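PDB 6C72: particle-associated glycoside hydrolase from Acinetobacter phage Fri1, which probably depolymerises the capsular polysaccharide of Acinetobacter baumannii as the trimeric tailspike with which the phage attacks its host's envelope. Local coordinates for residues L101-L106 / H134-A139; V128-G133 / T179-S184; V145-T150 / S202-L207; S216-G221 / S237-E242. All blocks are in the same frame, centred on the assembly; numbering follows the deposited sequence.

Interaction 1 (L101-L106 / H134-A139); sequences LLESDL and HIYAKA. With ZN (zinc ion), chain Q; ZN (zinc ion), chain D.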
loop_
_atom_site.group_PDB
_atom_site.type_symbol
_atom_site.label_atom_id
_atom_site.label_comp_id
_atom_site.label_asym_id
_atom_site.label_seq_id
_atom_site.Cartn_x
_atom_site.Cartn_y
_atom_site.Cartn_z
ATOM N N LEU A 101 -4.839 -5.746 43.594
ATOM C CA LEU A 101 -3.674 -6.073 44.397
ATOM C C LEU A 101 -2.495 -5.195 43.990
ATOM O O LEU A 101 -2.400 -4.736 42.852
ATOM C CB LEU A 101 -3.341 -7.557 44.240
ATOM C CG LEU A 101 -4.360 -8.490 44.912
ATOM C CD1 LEU A 101 -3.989 -9.960 44.753
ATOM C CD2 LEU A 101 -4.504 -8.141 46.402
ATOM N N LEU A 102 -1.605 -4.936 44.940
ATOM C CA LEU A 102 -0.377 -4.212 44.648
ATOM C C LEU A 102 0.710 -5.175 44.177
ATOM O O LEU A 102 0.609 -6.392 44.341
ATOM C CB LEU A 102 0.084 -3.421 45.870
ATOM C CG LEU A 102 -1.004 -2.477 46.379
ATOM C CD1 LEU A 102 -0.633 -1.856 47.723
ATOM C CD2 LEU A 102 -1.282 -1.412 45.322
ATOM N N GLU A 103 1.773 -4.612 43.595
ATOM C CA GLU A 103 2.876 -5.453 43.137
ATOM C C GLU A 103 3.482 -6.256 44.283
ATOM O O GLU A 103 4.023 -7.345 44.058
ATOM C CB GLU A 103 3.959 -4.606 42.460
ATOM C CG GLU A 103 5.045 -5.446 41.787
ATOM C CD GLU A 103 5.978 -4.644 40.898
ATOM O OE1 GLU A 103 6.150 -3.436 41.138
ATOM O OE2 GLU A 103 6.521 -5.214 39.936
ATOM N N SER A 104 3.376 -5.758 45.519
ATOM C CA SER A 104 3.936 -6.478 46.656
ATOM C C SER A 104 3.090 -7.677 47.085
ATOM O O SER A 104 3.580 -8.504 47.858
ATOM C CB SER A 104 4.112 -5.535 47.857
ATOM O OG SER A 104 2.897 -4.900 48.214
ATOM N N ASP A 105 1.869 -7.818 46.571
ATOM C CA ASP A 105 1.037 -8.988 46.854
ATOM C C ASP A 105 1.446 -10.086 45.884
ATOM O O ASP A 105 0.876 -10.232 44.801
ATOM C CB ASP A 105 -0.440 -8.647 46.705
ATOM C CG ASP A 105 -0.896 -7.569 47.672
ATOM O OD1 ASP A 105 -0.641 -7.686 48.895
ATOM O OD2 ASP A 105 -1.495 -6.576 47.198
ATOM N N LEU A 106 2.434 -10.882 46.289
ATOM C CA LEU A 106 3.022 -11.913 45.431
ATOM C C LEU A 106 2.166 -13.166 45.531
ATOM O O LEU A 106 2.483 -14.122 46.241
ATOM C CB LEU A 106 4.457 -12.200 45.836
ATOM C CG LEU A 106 5.351 -10.976 45.920
ATOM C CD1 LEU A 106 6.693 -11.414 46.461
ATOM C CD2 LEU A 106 5.493 -10.316 44.568
ATOM N N HIS A 134 -2.224 -5.583 40.169
ATOM C CA HIS A 134 -1.128 -6.450 39.755
ATOM C C HIS A 134 -1.582 -7.895 39.878
ATOM O O HIS A 134 -2.160 -8.286 40.897
ATOM C CB HIS A 134 0.127 -6.202 40.591
ATOM C CG HIS A 134 0.787 -4.887 40.305
ATOM N ND1 HIS A 134 1.903 -4.768 39.506
ATOM C CD2 HIS A 134 0.460 -3.624 40.679
ATOM C CE1 HIS A 134 2.253 -3.496 39.426
ATOM N NE2 HIS A 134 1.389 -2.781 40.121
ATOM N N ILE A 135 -1.363 -8.668 38.820
ATOM C CA ILE A 135 -1.812 -10.049 38.734
ATOM C C ILE A 135 -0.613 -10.903 38.348
ATOM O O ILE A 135 -0.029 -10.705 37.274
ATOM C CB ILE A 135 -2.945 -10.210 37.711
ATOM C CG1 ILE A 135 -4.103 -9.275 38.063
ATOM C CG2 ILE A 135 -3.422 -11.647 37.670
ATOM C CD1 ILE A 135 -5.170 -9.201 37.006
ATOM N N TYR A 136 -0.245 -11.844 39.212
ATOM C CA TYR A 136 0.792 -12.827 38.904
ATOM C C TYR A 136 0.074 -14.100 38.486
ATOM O O TYR A 136 -0.416 -14.854 39.331
ATOM C CB TYR A 136 1.707 -13.067 40.098
ATOM C CG TYR A 136 2.540 -11.867 40.511
ATOM C CD1 TYR A 136 3.813 -11.663 39.985
ATOM C CD2 TYR A 136 2.064 -10.953 41.448
ATOM C CE1 TYR A 136 4.586 -10.584 40.369
ATOM C CE2 TYR A 136 2.828 -9.863 41.832
ATOM C CZ TYR A 136 4.089 -9.684 41.291
ATOM O OH TYR A 136 4.859 -8.611 41.684
ATOM N N ALA A 137 0.018 -14.340 37.179
ATOM C CA ALA A 137 -0.730 -15.471 36.650
ATOM C C ALA A 137 -0.412 -15.667 35.179
ATOM O O ALA A 137 -0.825 -14.855 34.345
ATOM C CB ALA A 137 -2.234 -15.255 36.821
ATOM N N LYS A 138 0.288 -16.744 34.837
ATOM C CA LYS A 138 0.602 -16.994 33.442
ATOM C C LYS A 138 -0.549 -17.757 32.812
ATOM O O LYS A 138 -1.230 -18.532 33.477
ATOM C CB LYS A 138 1.924 -17.748 33.278
ATOM C CG LYS A 138 1.969 -19.132 33.801
ATOM C CD LYS A 138 3.353 -19.724 33.558
ATOM C CE LYS A 138 3.385 -21.208 33.898
ATOM N NZ LYS A 138 4.641 -21.857 33.404
ATOM N N ALA A 139 -0.808 -17.475 31.549
ATOM C CA ALA A 139 -1.972 -18.010 30.867
ATOM C C ALA A 139 -1.565 -18.584 29.525
ATOM O O ALA A 139 -0.712 -18.033 28.819
ATOM C CB ALA A 139 -3.054 -16.946 30.665
HETATM ZN ZN ZN Q . 7.700 -3.358 39.547
HETATM ZN ZN ZN D . 1.381 -0.820 40.475
HETATM O O HOH W 1 -5.043 -7.398 41.218
HETATM O O HOH W 2 -0.965 -9.668 42.706
HETATM O O HOH W 3 2.256 0.081 42.225
HETATM O O HOH W 4 3.067 0.068 38.833
HETATM O O HOH W 5 -0.506 -0.280 40.828
HETATM O O HOH W 6 8.525 -3.964 37.829
#

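Interaction 2 (V128-G133 / T179-S184); sequences VQLPKG and TFWHSS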
loop_
_atom_site.group_PDB
_atom_site.type_symbol
_atom_site.label_atom_id
_atom_site.label_comp_id
_atom_site.label_asym_id
_atom_site.label_seq_id
_atom_site.Cartn_x
_atom_site.Cartn_y
_atom_site.Cartn_z
ATOM N N VAL A 128 -12.033 -12.636 28.392
ATOM C CA VAL A 128 -11.762 -12.722 29.821
ATOM C C VAL A 128 -11.317 -11.339 30.265
ATOM O O VAL A 128 -10.258 -10.849 29.842
ATOM C CB VAL A 128 -10.707 -13.779 30.153
ATOM C CG1 VAL A 128 -10.306 -13.628 31.608
ATOM C CG2 VAL A 128 -11.250 -15.176 29.869
ATOM N N GLN A 129 -12.152 -10.693 31.077
ATOM C CA GLN A 129 -11.884 -9.353 31.579
ATOM C C GLN A 129 -11.048 -9.450 32.847
ATOM O O GLN A 129 -11.394 -10.199 33.770
ATOM C CB GLN A 129 -13.199 -8.620 31.862
ATOM C CG GLN A 129 -13.033 -7.219 32.407
ATOM C CD GLN A 129 -12.480 -6.246 31.366
ATOM O OE1 GLN A 129 -12.976 -6.172 30.233
ATOM N NE2 GLN A 129 -11.446 -5.496 31.744
ATOM N N LEU A 130 -9.959 -8.749 32.871
ATOM C CA LEU A 130 -9.179 -8.647 34.092
ATOM C C LEU A 130 -9.511 -7.345 34.803
ATOM O O LEU A 130 -9.826 -6.349 34.154
ATOM C CB LEU A 130 -7.675 -8.684 33.814
ATOM C CG LEU A 130 -7.189 -9.950 33.127
ATOM C CD1 LEU A 130 -5.685 -9.927 32.925
ATOM C CD2 LEU A 130 -7.636 -11.182 33.917
ATOM N N PRO A 131 -9.488 -7.307 36.124
ATOM C CA PRO A 131 -9.707 -6.048 36.840
ATOM C C PRO A 131 -8.413 -5.244 36.878
ATOM O O PRO A 131 -7.373 -5.666 36.402
ATOM C CB PRO A 131 -10.104 -6.520 38.241
ATOM C CG PRO A 131 -9.278 -7.752 38.419
ATOM C CD PRO A 131 -9.235 -8.423 37.052
ATOM N N LYS A 132 -8.482 -4.083 37.502
ATOM C CA LYS A 132 -7.264 -3.359 37.822
ATOM C C LYS A 132 -6.473 -4.122 38.886
ATOM O O LYS A 132 -7.003 -4.971 39.603
ATOM C CB LYS A 132 -7.594 -1.951 38.321
ATOM C CG LYS A 132 -8.239 -1.064 37.266
ATOM C CD LYS A 132 -8.275 0.372 37.706
ATOM C CE LYS A 132 -9.368 0.594 38.719
ATOM N NZ LYS A 132 -9.239 1.956 39.265
ATOM N N GLY A 133 -5.184 -3.828 38.957
ATOM C CA GLY A 133 -4.301 -4.404 39.950
ATOM C C GLY A 133 -3.148 -5.153 39.307
ATOM O O GLY A 133 -3.078 -5.326 38.090
ATOM N N THR A 179 -4.345 -2.460 34.732
ATOM C CA THR A 179 -4.057 -3.875 34.880
ATOM C C THR A 179 -2.576 -4.097 34.594
ATOM O O THR A 179 -2.084 -3.706 33.530
ATOM C CB THR A 179 -4.925 -4.700 33.932
ATOM O OG1 THR A 179 -6.304 -4.432 34.195
ATOM C CG2 THR A 179 -4.660 -6.203 34.115
ATOM N N PHE A 180 -1.868 -4.710 35.545
ATOM C CA PHE A 180 -0.452 -5.035 35.388
ATOM C C PHE A 180 -0.291 -6.548 35.481
ATOM O O PHE A 180 -0.377 -7.128 36.573
ATOM C CB PHE A 180 0.402 -4.326 36.440
ATOM C CG PHE A 180 0.313 -2.834 36.375
ATOM C CD1 PHE A 180 1.124 -2.117 35.504
ATOM C CD2 PHE A 180 -0.572 -2.135 37.198
ATOM C CE1 PHE A 180 1.037 -0.736 35.443
ATOM C CE2 PHE A 180 -0.663 -0.758 37.140
ATOM C CZ PHE A 180 0.139 -0.056 36.275
ATOM N N TRP A 181 0.014 -7.172 34.348
ATOM C CA TRP A 181 -0.045 -8.624 34.210
ATOM C C TRP A 181 1.373 -9.191 34.265
ATOM O O TRP A 181 2.195 -8.919 33.379
ATOM C CB TRP A 181 -0.754 -8.975 32.908
ATOM C CG TRP A 181 -1.123 -10.405 32.749
ATOM C CD1 TRP A 181 -1.035 -11.384 33.678
ATOM C CD2 TRP A 181 -1.627 -11.021 31.557
ATOM N NE1 TRP A 181 -1.455 -12.573 33.152
ATOM C CE2 TRP A 181 -1.831 -12.379 31.849
ATOM C CE3 TRP A 181 -1.918 -10.554 30.268
ATOM C CZ2 TRP A 181 -2.311 -13.287 30.898
ATOM C CZ3 TRP A 181 -2.397 -11.454 29.324
ATOM C CH2 TRP A 181 -2.588 -12.805 29.645
ATOM N N HIS A 182 1.663 -9.951 35.317
ATOM C CA HIS A 182 2.944 -10.613 35.510
ATOM C C HIS A 182 2.772 -12.107 35.315
ATOM O O HIS A 182 1.657 -12.629 35.300
ATOM C CB HIS A 182 3.520 -10.394 36.914
ATOM C CG HIS A 182 3.518 -8.977 37.397
ATOM N ND1 HIS A 182 4.679 -8.301 37.707
ATOM C CD2 HIS A 182 2.501 -8.136 37.702
ATOM C CE1 HIS A 182 4.378 -7.098 38.158
ATOM N NE2 HIS A 182 3.065 -6.970 38.155
ATOM N N SER A 183 3.901 -12.795 35.217
ATOM C CA SER A 183 3.936 -14.246 35.182
ATOM C C SER A 183 4.221 -14.804 36.570
ATOM O O SER A 183 4.738 -14.115 37.450
ATOM C CB SER A 183 4.994 -14.744 34.198
ATOM O OG SER A 183 5.038 -16.161 34.205
ATOM N N SER A 184 3.898 -16.079 36.752
ATOM C CA SER A 184 4.195 -16.769 37.998
ATOM C C SER A 184 5.561 -17.446 38.004
ATOM O O SER A 184 5.940 -17.999 39.042
ATOM C CB SER A 184 3.117 -17.808 38.300
ATOM O OG SER A 184 3.025 -18.764 37.262
#

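Interaction 3 (V145-T150 / S202-L207); sequences VEVRGT and SNLKML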
loop_
_atom_site.group_PDB
_atom_site.type_symbol
_atom_site.label_atom_id
_atom_site.label_comp_id
_atom_site.label_asym_id
_atom_site.label_seq_id
_atom_site.Cartn_x
_atom_site.Cartn_y
_atom_site.Cartn_z
ATOM N N VAL A 145 -10.386 -16.450 22.218
ATOM C CA VAL A 145 -10.489 -15.829 23.532
ATOM C C VAL A 145 -9.498 -14.678 23.596
ATOM O O VAL A 145 -8.332 -14.839 23.213
ATOM C CB VAL A 145 -10.227 -16.832 24.668
ATOM C CG1 VAL A 145 -10.143 -16.098 26.013
ATOM C CG2 VAL A 145 -11.313 -17.915 24.680
ATOM N N GLU A 146 -9.960 -13.527 24.077
ATOM C CA GLU A 146 -9.131 -12.350 24.283
ATOM C C GLU A 146 -9.079 -12.025 25.773
ATOM O O GLU A 146 -10.117 -12.005 26.442
ATOM C CB GLU A 146 -9.685 -11.151 23.504
ATOM C CG GLU A 146 -9.026 -9.812 23.839
ATOM C CD GLU A 146 -9.743 -8.628 23.206
ATOM O OE1 GLU A 146 -10.664 -8.837 22.381
ATOM O OE2 GLU A 146 -9.394 -7.477 23.541
ATOM N N VAL A 147 -7.880 -11.758 26.281
ATOM C CA VAL A 147 -7.680 -11.311 27.655
ATOM C C VAL A 147 -7.613 -9.792 27.626
ATOM O O VAL A 147 -6.847 -9.218 26.842
ATOM C CB VAL A 147 -6.408 -11.917 28.270
ATOM C CG1 VAL A 147 -6.131 -11.319 29.632
ATOM C CG2 VAL A 147 -6.535 -13.432 28.377
ATOM N N ARG A 148 -8.456 -9.136 28.424
ATOM C CA ARG A 148 -8.597 -7.688 28.382
ATOM C C ARG A 148 -8.475 -7.108 29.785
ATOM O O ARG A 148 -9.147 -7.567 30.711
ATOM C CB ARG A 148 -9.939 -7.289 27.747
ATOM C CG ARG A 148 -10.101 -5.787 27.544
ATOM C CD ARG A 148 -11.400 -5.450 26.809
ATOM N NE ARG A 148 -12.579 -5.789 27.600
ATOM C CZ ARG A 148 -13.776 -6.066 27.090
ATOM N NH1 ARG A 148 -13.961 -6.054 25.775
ATOM N NH2 ARG A 148 -14.787 -6.372 27.896
ATOM N N GLY A 149 -7.621 -6.097 29.939
ATOM C CA GLY A 149 -7.474 -5.404 31.199
ATOM C C GLY A 149 -8.396 -4.202 31.313
ATOM O O GLY A 149 -9.277 -3.965 30.485
ATOM N N THR A 150 -8.158 -3.421 32.366
ATOM C CA THR A 150 -8.958 -2.254 32.717
ATOM C C THR A 150 -8.035 -1.048 32.803
ATOM O O THR A 150 -7.091 -1.044 33.597
ATOM C CB THR A 150 -9.679 -2.463 34.057
ATOM O OG1 THR A 150 -10.525 -3.624 33.996
ATOM C CG2 THR A 150 -10.515 -1.234 34.443
ATOM N N SER A 202 -5.594 -7.111 25.201
ATOM C CA SER A 202 -5.738 -5.669 25.038
ATOM C C SER A 202 -5.874 -4.968 26.379
ATOM O O SER A 202 -6.189 -5.582 27.409
ATOM C CB SER A 202 -6.928 -5.309 24.147
ATOM O OG SER A 202 -8.141 -5.545 24.799
ATOM N N ASN A 203 -5.605 -3.660 26.341
ATOM C CA ASN A 203 -5.918 -2.736 27.430
ATOM C C ASN A 203 -5.239 -3.147 28.736
ATOM O O ASN A 203 -5.865 -3.176 29.795
ATOM C CB ASN A 203 -7.438 -2.608 27.631
ATOM C CG ASN A 203 -8.153 -2.060 26.415
ATOM O OD1 ASN A 203 -7.540 -1.825 25.385
ATOM N ND2 ASN A 203 -9.455 -1.851 26.532
ATOM N N LEU A 204 -3.944 -3.443 28.669
ATOM C CA LEU A 204 -3.210 -3.772 29.884
ATOM C C LEU A 204 -1.724 -3.556 29.652
ATOM O O LEU A 204 -1.273 -3.355 28.524
ATOM C CB LEU A 204 -3.505 -5.209 30.346
ATOM C CG LEU A 204 -3.348 -6.388 29.381
ATOM C CD1 LEU A 204 -1.894 -6.806 29.177
ATOM C CD2 LEU A 204 -4.186 -7.568 29.886
ATOM N N LYS A 205 -0.969 -3.615 30.746
ATOM C CA LYS A 205 0.485 -3.547 30.726
ATOM C C LYS A 205 1.056 -4.851 31.270
ATOM O O LYS A 205 0.555 -5.388 32.265
ATOM C CB LYS A 205 1.003 -2.372 31.561
ATOM C CG LYS A 205 2.509 -2.223 31.517
ATOM C CD LYS A 205 2.937 -0.827 31.908
ATOM C CE LYS A 205 4.431 -0.622 31.702
ATOM N NZ LYS A 205 4.847 0.792 31.961
ATOM N N MET A 206 2.090 -5.367 30.615
ATOM C CA MET A 206 2.766 -6.582 31.045
ATOM C C MET A 206 4.124 -6.212 31.626
ATOM O O MET A 206 4.850 -5.403 31.047
ATOM C CB MET A 206 2.914 -7.577 29.885
ATOM C CG MET A 206 1.586 -7.960 29.210
ATOM S SD MET A 206 1.706 -9.109 27.792
ATOM C CE MET A 206 1.219 -10.657 28.500
ATOM N N LEU A 207 4.456 -6.791 32.777
ATOM C CA LEU A 207 5.673 -6.463 33.507
ATOM C C LEU A 207 6.533 -7.707 33.679
ATOM O O LEU A 207 6.018 -8.810 33.901
ATOM C CB LEU A 207 5.344 -5.857 34.902
ATOM C CG LEU A 207 4.651 -4.493 34.852
ATOM C CD1 LEU A 207 4.230 -4.024 36.247
ATOM C CD2 LEU A 207 5.523 -3.433 34.183
HETATM O O HOH W 7 -11.008 -2.432 28.980
HETATM O O HOH W 8 -4.900 -1.387 31.761
#

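Interaction 4 (S216-G221 / S237-E242); sequences SNCGFG and SGFRLE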
loop_
_atom_site.group_PDB
_atom_site.type_symbol
_atom_site.label_atom_id
_atom_site.label_comp_id
_atom_site.label_asym_id
_atom_site.label_seq_id
_atom_site.Cartn_x
_atom_site.Cartn_y
_atom_site.Cartn_z
ATOM N N SER A 216 15.955 -12.403 38.412
ATOM C CA SER A 216 15.763 -12.853 37.038
ATOM C C SER A 216 14.301 -12.685 36.646
ATOM O O SER A 216 13.415 -13.284 37.263
ATOM C CB SER A 216 16.205 -14.306 36.885
ATOM O OG SER A 216 16.108 -14.722 35.542
ATOM N N ASN A 217 14.053 -11.862 35.628
ATOM C CA ASN A 217 12.691 -11.543 35.237
ATOM C C ASN A 217 12.127 -12.598 34.295
ATOM O O ASN A 217 12.821 -13.513 33.841
ATOM C CB ASN A 217 12.630 -10.167 34.580
ATOM C CG ASN A 217 12.486 -9.052 35.595
ATOM O OD1 ASN A 217 12.561 -9.290 36.797
ATOM N ND2 ASN A 217 12.275 -7.825 35.117
ATOM N N CYS A 218 10.843 -12.452 33.994
ATOM C CA CYS A 218 10.182 -13.369 33.089
ATOM C C CYS A 218 10.738 -13.217 31.678
ATOM O O CYS A 218 11.018 -12.106 31.217
ATOM C CB CYS A 218 8.683 -13.115 33.102
ATOM S SG CYS A 218 7.816 -14.284 32.084
ATOM N N GLY A 219 10.906 -14.344 30.993
ATOM C CA GLY A 219 11.468 -14.345 29.657
ATOM C C GLY A 219 10.692 -13.521 28.649
ATOM O O GLY A 219 11.226 -12.570 28.071
ATOM N N PHE A 220 9.430 -13.869 28.432
ATOM C CA PHE A 220 8.609 -13.243 27.412
ATOM C C PHE A 220 7.341 -12.671 28.019
ATOM O O PHE A 220 6.766 -13.244 28.956
ATOM C CB PHE A 220 8.199 -14.241 26.324
ATOM C CG PHE A 220 9.352 -14.932 25.647
ATOM C CD1 PHE A 220 10.243 -14.212 24.849
ATOM C CD2 PHE A 220 9.534 -16.310 25.793
ATOM C CE1 PHE A 220 11.303 -14.854 24.213
ATOM C CE2 PHE A 220 10.582 -16.957 25.158
ATOM C CZ PHE A 220 11.471 -16.229 24.359
ATOM N N GLY A 221 6.897 -11.547 27.461
ATOM C CA GLY A 221 5.542 -11.096 27.695
ATOM C C GLY A 221 4.564 -11.934 26.896
ATOM O O GLY A 221 3.901 -12.820 27.440
ATOM N N SER A 237 7.097 -4.197 29.515
ATOM C CA SER A 237 8.261 -3.566 30.113
ATOM C C SER A 237 8.950 -4.527 31.066
ATOM O O SER A 237 8.292 -5.201 31.857
ATOM C CB SER A 237 7.875 -2.289 30.864
ATOM O OG SER A 237 8.952 -1.841 31.664
ATOM N N GLY A 238 10.275 -4.580 30.981
ATOM C CA GLY A 238 11.090 -5.251 31.970
ATOM C C GLY A 238 11.358 -6.722 31.733
ATOM O O GLY A 238 11.864 -7.390 32.646
ATOM N N PHE A 239 11.060 -7.251 30.549
ATOM C CA PHE A 239 11.198 -8.687 30.339
ATOM C C PHE A 239 12.650 -9.086 30.084
ATOM O O PHE A 239 13.454 -8.315 29.556
ATOM C CB PHE A 239 10.272 -9.155 29.211
ATOM C CG PHE A 239 8.834 -9.184 29.633
ATOM C CD1 PHE A 239 8.306 -10.308 30.264
ATOM C CD2 PHE A 239 8.041 -8.046 29.527
ATOM C CE1 PHE A 239 6.988 -10.316 30.718
ATOM C CE2 PHE A 239 6.724 -8.051 29.969
ATOM C CZ PHE A 239 6.196 -9.185 30.561
ATOM N N ARG A 240 12.981 -10.306 30.510
ATOM C CA ARG A 240 14.356 -10.784 30.449
ATOM C C ARG A 240 14.801 -11.022 29.012
ATOM O O ARG A 240 15.982 -10.858 28.694
ATOM C CB ARG A 240 14.483 -12.059 31.286
ATOM C CG ARG A 240 15.878 -12.676 31.343
ATOM C CD ARG A 240 15.938 -13.871 32.289
ATOM N NE ARG A 240 14.821 -14.802 32.103
ATOM C CZ ARG A 240 14.816 -15.831 31.251
ATOM N NH1 ARG A 240 15.872 -16.079 30.482
ATOM N NH2 ARG A 240 13.750 -16.620 31.168
ATOM N N LEU A 241 13.880 -11.412 28.136
ATOM C CA LEU A 241 14.215 -11.607 26.730
ATOM C C LEU A 241 13.499 -10.555 25.891
ATOM O O LEU A 241 14.101 -9.543 25.524
ATOM C CB LEU A 241 13.851 -13.026 26.274
ATOM C CG LEU A 241 14.574 -14.122 27.059
ATOM C CD1 LEU A 241 14.153 -15.499 26.591
ATOM C CD2 LEU A 241 16.085 -13.978 26.954
ATOM N N GLU A 242 12.208 -10.759 25.623
ATOM C CA GLU A 242 11.437 -9.848 24.788
ATOM C C GLU A 242 10.055 -9.620 25.384
ATOM O O GLU A 242 9.460 -10.516 25.987
ATOM C CB GLU A 242 11.273 -10.378 23.352
ATOM C CG GLU A 242 12.501 -10.215 22.474
ATOM C CD GLU A 242 13.447 -11.398 22.584
ATOM O OE1 GLU A 242 12.980 -12.514 22.920
ATOM O OE2 GLU A 242 14.657 -11.212 22.334
#

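Interaction 1 (L101-L106 / H134-A139)
Glu103 and His134 meet where a type I beta turn, Leu102 to Asp105, sits against the start of strand 133-140, near the beginning of the parallel beta-helix. His134 N donates to Leu101 O at 2.8 Å in a nearly straight bond (178°), and the imidazole packs against Glu103 of the turn, whose N and CB lie over one ring face. Glu103 CB stands over the centre of that face, 3.6 Å from the His134 ring centroid, in a CH-pi contact. Further along the strand, Tyr136 OH donates to Glu103 O at 2.8 Å, in the carbonyl plane and on a lone pair. Leu106 CD2 touches the hydroxyl end of Tyr136, 3.6 Å from Tyr136 CZ, and a water joins Asp105 O to His134 O. With Glu103 CG anti to the backbone N (chi1 -172°) and the chain extended, both carboxylate oxygens hold one zinc ion, each at 2.2 Å; Glu103 OE2 is also hydrogen-bonded to Ser209 OG. His134 NE2 binds a second zinc ion at 2.0 Å, with three waters completing the ligands seen. Since NE2 gives its lone pair to the metal, His134 ND1 probably carries the proton in its hydrogen bond to His182 NE2.

Interaction 2 (V128-G133 / T179-S184)
Gly133 and Thr179 form a parallel bridge, their CA atoms 5.1 Å apart, and Phe180 N donates to Gly133 O at 2.9 Å in an almost straight bond. Gly133 adopts a positive phi of 121°, a backbone shape that suits its lack of a side chain, as the chain leaves strand 126-129 and enters strand 133-140 beside strand 179-182. Thr179 does most of the side-chain work. Its OG1 is anti to the carbonyl carbon (chi1 -58°), and Thr179 OG1 gives its proton to Pro131 O at 2.7 Å, approaching from above the carbonyl plane, 53° out of it. The methyl, Thr179 CG2, meets Leu130 CB at 3.9 Å, the two side chains crossing at about a right angle. Leu130 then reaches over one face of the Trp181 indole, Leu130 CD1 lying 4.4 Å from Trp181 CD2. Leu113 of helix 110-122 packs on both Leu130 and Trp181, so the helix adds to this apolar cluster inside the first turns of the beta-helix. The Phe180 ring stacks with His134 and has Gly133 O near its edge. Leu130 O accepts from Gln129 NE2 at 3.0 Å and also from Thr150 OG1. Trp181 NE1 is taken up by Ala137 O. The Thr179 hydroxyl therefore works in both directions, donating to Pro131 O while accepting from Thr150 N, and through one buried oxygen it joins the start of strand 179-182 to the bends at Pro131 and Thr150.

Interaction 3 (V145-T150 / S202-L207)
Ser202 and Glu146 find each other through their first torsions: Ser202 OG sits between the backbone N and the carbonyl carbon, the crowded position (chi1 72°), while Glu146 CG is anti to its backbone N (chi1 170°) and the chain runs out extended. Ser202 OG donates to Glu146 OE2 at 2.6 Å, meeting it nearly along the C-O axis. Arg148 lies on the same face of the sheet as Ser202, and Arg148 CG packs 3.4 Å from Ser202 OG. The Arg148 side chain then bends at chi3, and Arg148 NE is held by Gln129 OE1. Two backbone bonds make the parallel bridge between Arg148 and Ser202: Ser202 N to Val147 O at 2.9 Å, and Gly149 N to Ser202 O at 3.0 Å. Directly after this pairing the chain turns a corner at Asn203, which takes a left-handed backbone conformation, as asparagines at the bends of parallel beta-helices often do, and strand 204-207 sets off on another face of the helix. Gly149 nestles into the corner, Gly149 CA lying 3.1 Å from Asn203 O. A water connects Gly149 O with Asn203 ND2, and a second water donates to Asn203 O and, weakly, to Thr150 O. The Asn203 side chain lies alongside Arg148, both pointing the same way, with Lys88 of the third subunit packing on the two. Leu204 CD2 comes 3.7 Å from Gly149 N and 4.2 Å from Val147 CG1.

Interaction 4 (S216-G221 / S237-E242)
Arg240 lies across the backbone of Asn217 to Gly219 at a bend of the parallel beta-helix, where the segments of two successive turns run side by side. Arg240 CB starts 3.4 Å from Asn217 O, and CG stays close to the same oxygen. Arg240 CD passes Ser216 OG at 3.4 Å. The side chain bends at chi3 (46°), and Arg240 NE then donates to Asn217 O at 2.9 Å, with the acceptor in the guanidinium plane. At the tip, Gly219 CA lies over one face of the guanidinium, 3.6 Å from Arg240 NH2, and that nitrogen finds its partner in Gly186 O. The backbones are bonded as well: Arg240 N donates to Cys218 O at 2.8 Å, and Gly219 O accepts from two successive amides, Leu241 N at 2.9 Å on a lone pair and the more distant Glu242 N. Asn217 ND2 reaches back to Gly238 O, a bond modelled so short that its length is doubtful. Gly221 lies over one face of the Phe239 ring, and Gly221 CA makes a CH-pi contact 3.7 Å from the Phe239 ring centroid, while Cys218 SG stands at the ring edge. Phe220 CZ leans on Leu241 CD1. Phe220 pairs with Glu242 in a parallel bridge, and their side chains run alongside each other, pointing the same way. Glu242 OE2 is engaged by Arg269 and Asn270; Glu242 OE1 sits in plane at the ring edge, 3.2 Å from Phe220 CE1.

Overall arrangement
All four contacts belong to the early turns of the parallel beta-helix, on one side of the chain's centre. Interactions 1, 2 and 3 form a tight group: the centre of interaction 2 is about 7 Å from those of both interaction 1 and interaction 3, which lie about 13 Å apart. Interaction 2 alternates along the chain with both, and strand 179-182 pairs with both 133-140 and 204-207. Interaction 4 comes later, its centre about 17 Å from that of interaction 3, probably hydrogen-bonded to it through Met206 O and Ser237 N. Successive turns thus stack on one another, and the zinc ions held within these contacts sit at interaction 1.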